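Local coordinates for 3-oxoacyl-[acyl-carrier-protein] synthase 3 (PDB 2X3E) that catalyses the first condensation of fatty acid synthesis, joining acetyl-CoA with malonyl-ACP to give acetoacetyl-ACP, at the interface of chains A and B. Numbering follows the deposited sequence. Chains: chain A/B, 3-oxoacyl-[acyl-carrier-protein] synthase 3.

Contact 1: the interface of chains A and B. Residues chain A 193-196; chain B 85-87.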
# COMPACT_ATOMS: atom_id res chain seq x y z
N MET A 193 -15.84 -2.26 -7.48
CA MET A 193 -15.56 -1.03 -6.75
C MET A 193 -16.29 -0.87 -5.42
O MET A 193 -17.46 -1.19 -5.30
CB MET A 193 -15.89 0.18 -7.63
CG MET A 193 -15.18 1.45 -7.19
SD MET A 193 -15.62 2.82 -8.24
CE MET A 193 -17.29 3.09 -7.70
N THR A 194 -15.55 -0.35 -4.44
CA THR A 194 -16.12 0.21 -3.23
C THR A 194 -15.75 1.69 -3.24
O THR A 194 -14.59 2.03 -3.06
CB THR A 194 -15.56 -0.45 -1.96
OG1 THR A 194 -15.78 -1.86 -2.04
CG2 THR A 194 -16.24 0.11 -0.71
N PRO A 195 -16.73 2.57 -3.46
CA PRO A 195 -16.39 4.00 -3.54
C PRO A 195 -15.85 4.56 -2.23
O PRO A 195 -16.09 3.99 -1.16
CB PRO A 195 -17.72 4.67 -3.89
CG PRO A 195 -18.61 3.59 -4.41
CD PRO A 195 -18.14 2.31 -3.81
N ALA A 196 -15.11 5.66 -2.33
CA ALA A 196 -14.68 6.41 -1.16
C ALA A 196 -15.88 7.16 -0.59
O ALA A 196 -16.83 7.47 -1.31
CB ALA A 196 -13.58 7.39 -1.52
N PHE B 85 -10.80 5.62 -4.43
CA PHE B 85 -11.76 4.60 -3.99
C PHE B 85 -11.28 3.97 -2.69
O PHE B 85 -10.12 4.14 -2.31
CB PHE B 85 -11.89 3.52 -5.07
CG PHE B 85 -11.80 4.06 -6.48
CD1 PHE B 85 -12.81 4.83 -7.02
CD2 PHE B 85 -10.67 3.80 -7.26
CE1 PHE B 85 -12.72 5.34 -8.31
CE2 PHE B 85 -10.58 4.29 -8.56
CZ PHE B 85 -11.60 5.06 -9.08
N CYS B 86 -12.17 3.27 -2.00
CA CYS B 86 -11.76 2.35 -0.93
C CYS B 86 -11.22 1.06 -1.56
O CYS B 86 -10.31 0.44 -1.03
CB CYS B 86 -12.92 2.03 0.01
SG CYS B 86 -13.45 3.44 0.99
N CYS B 87 -11.83 0.67 -2.68
CA CYS B 87 -11.37 -0.45 -3.50
C CYS B 87 -11.82 -0.14 -4.92
O CYS B 87 -12.98 0.20 -5.12
CB CYS B 87 -11.98 -1.76 -3.01
SG CYS B 87 -11.41 -3.26 -3.89

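Contact 2: the interface of chains A and B. Residues chain A 102-105; chain B 117, 183-184.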
# COMPACT_ATOMS: atom_id res chain seq x y z
N GLY A 102 8.79 -0.49 16.00
CA GLY A 102 10.04 -0.22 15.31
C GLY A 102 10.11 -0.81 13.92
O GLY A 102 10.89 -0.35 13.09
N ALA A 103 9.31 -1.84 13.65
CA ALA A 103 9.32 -2.50 12.35
C ALA A 103 8.85 -1.58 11.24
O ALA A 103 7.98 -0.71 11.45
CB ALA A 103 8.44 -3.76 12.39
N LEU A 104 9.45 -1.76 10.07
CA LEU A 104 8.95 -1.22 8.81
C LEU A 104 7.51 -1.71 8.67
O LEU A 104 7.28 -2.91 8.76
CB LEU A 104 9.85 -1.76 7.69
CG LEU A 104 9.67 -1.56 6.19
CD1 LEU A 104 10.92 -2.12 5.51
CD2 LEU A 104 8.42 -2.22 5.67
N ALA A 105 6.54 -0.82 8.48
CA ALA A 105 5.14 -1.25 8.41
C ALA A 105 4.31 -0.38 7.48
O ALA A 105 4.34 0.85 7.60
CB ALA A 105 4.53 -1.27 9.81
N TYR B 117 8.63 5.51 2.31
CA TYR B 117 8.24 4.10 2.18
C TYR B 117 8.09 3.69 0.72
O TYR B 117 8.48 2.57 0.33
CB TYR B 117 6.94 3.79 2.95
CG TYR B 117 7.17 3.34 4.38
CD1 TYR B 117 7.34 4.27 5.40
CD2 TYR B 117 7.21 1.99 4.71
CE1 TYR B 117 7.55 3.86 6.72
CE2 TYR B 117 7.40 1.57 6.03
CZ TYR B 117 7.58 2.52 7.03
OH TYR B 117 7.78 2.11 8.33
N GLY B 183 10.76 2.77 9.96
CA GLY B 183 10.21 2.33 11.24
C GLY B 183 8.77 2.73 11.47
O GLY B 183 8.11 3.32 10.60
N SER B 184 8.29 2.40 12.66
CA SER B 184 6.92 2.65 13.05
C SER B 184 6.75 2.53 14.56
O SER B 184 7.57 1.91 15.25
CB SER B 184 6.00 1.63 12.37
OG SER B 184 6.18 0.34 12.93

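Contact 1: the interface of chains A and B
A:Thr194 and B:Cys87 pair as an antiparallel beta bridge across the dimer interface of this thiolase-fold enzyme. A second bridge, A:Pro195 with B:Phe85, continues the pairing. The two bridges join strand 192-195 of chain A to residues 85-87 of chain B.

Backbone hydrogen bonds carry the polar part. A:Thr194 N donates to B:Cys87 O at 2.7 Å. In return, A:Thr194 O accepts two N-H groups. B:Cys87 N reaches A:Thr194 O in the carbonyl plane, on a lone pair, at 3.1 Å, and this bond is nearly straight (163° at H). B:Cys86 N comes to A:Thr194 O nearly along the C=O axis at 2.9 Å, but its N-H is more bent (133° at H). The two bonds hold the carbonyl oxygen from successive residues of the partner. B:Cys86 SG adds a weak thiol contact to A:Pro195 O.

Apolar contacts flank the bridge. The A:Met193 side chain crosses B:Phe85 at about a right angle. SD of A:Met193 lies 3.7 Å from ring atom CD1 of B:Phe85, with CE1 close behind. A:Met193 CG points away from its own backbone N (chi1 -159°), which sets CG of A:Met193 3.3 Å from O of B:Cys87 and carries SD to the ring. The bend at chi3 turns the methyl CE away from that ring, leaving the sulfur to make the contact. On the A:Thr194 side, the methyl CG2 meets B:Cys86 CB. The A:Thr194 side chain also lies against B:Cys87, CB to CB. The sulfur of B:Cys86 reaches further along chain A, where SG sits 3.9 Å from A:Ala196 CA.

Contact 2: the interface of chains A and B
A chi1 of 71° places the B:Ser184 hydroxyl between its own backbone N and carbonyl carbon, facing A:Ala103. A chi1 of -91° sets the B:Tyr117 ring beside A:Leu104 and brings CE2 of B:Tyr117 to about 3.5 Å from both the backbone N and O of A:Ala105. The site belongs to the homodimer interface of FabH, a member of the thiolase-like superfamily. Loop residues A:Gly102 and A:Ala103 and the start of strand 104-109 meet the end of strand 177-184 and helix 114-127 of chain B.

B:Ser184 is used twice. The hydroxyl OG of B:Ser184 donates to A:Ala103 O at 2.6 Å, in the plane of that carbonyl. The backbone O of B:Ser184 accepts from A:Gly102 N at 2.8 Å, with the donor tilted 27° from the carbonyl plane. The serine therefore bonds to two successive residues of chain A.

The phenol of B:Tyr117 links both chains. A:Ala105 N donates to OH of B:Tyr117 at 3.2 Å, in a nearly straight bond. OH of B:Tyr117 in turn donates to B:Gly183 O within its own chain at 2.6 Å. That oxygen lies at the ring edge, in the ring plane, while the OH stands above the glycine carbonyl plane. This second bond should help fix the phenol where it receives the A:Ala105 N-H.

The side chains of A:Leu104 and B:Tyr117 run past each other in opposite directions. Leucine CG and CD2 both touch the ring at CE2, with CG of A:Leu104 3.9 Å from CE2 of B:Tyr117.

Contact 1 and contact 2 lie about 26 Å apart, measured between the centres of their C-alpha atoms. They share no residues. Both belong to the two-fold interface of the homodimer, so each has a twin with the chains exchanged. Contact 1 pairs short extended segments, while contact 2 joins a loop and strand start to a strand end and a helix. Contact 1 is nearer the catalytic centre: its centre is about 12 Å from A:Ala112, the altered active-site position, against about 24 Å for contact 2. This part of the dimer interface therefore lies close to the active site of chain A.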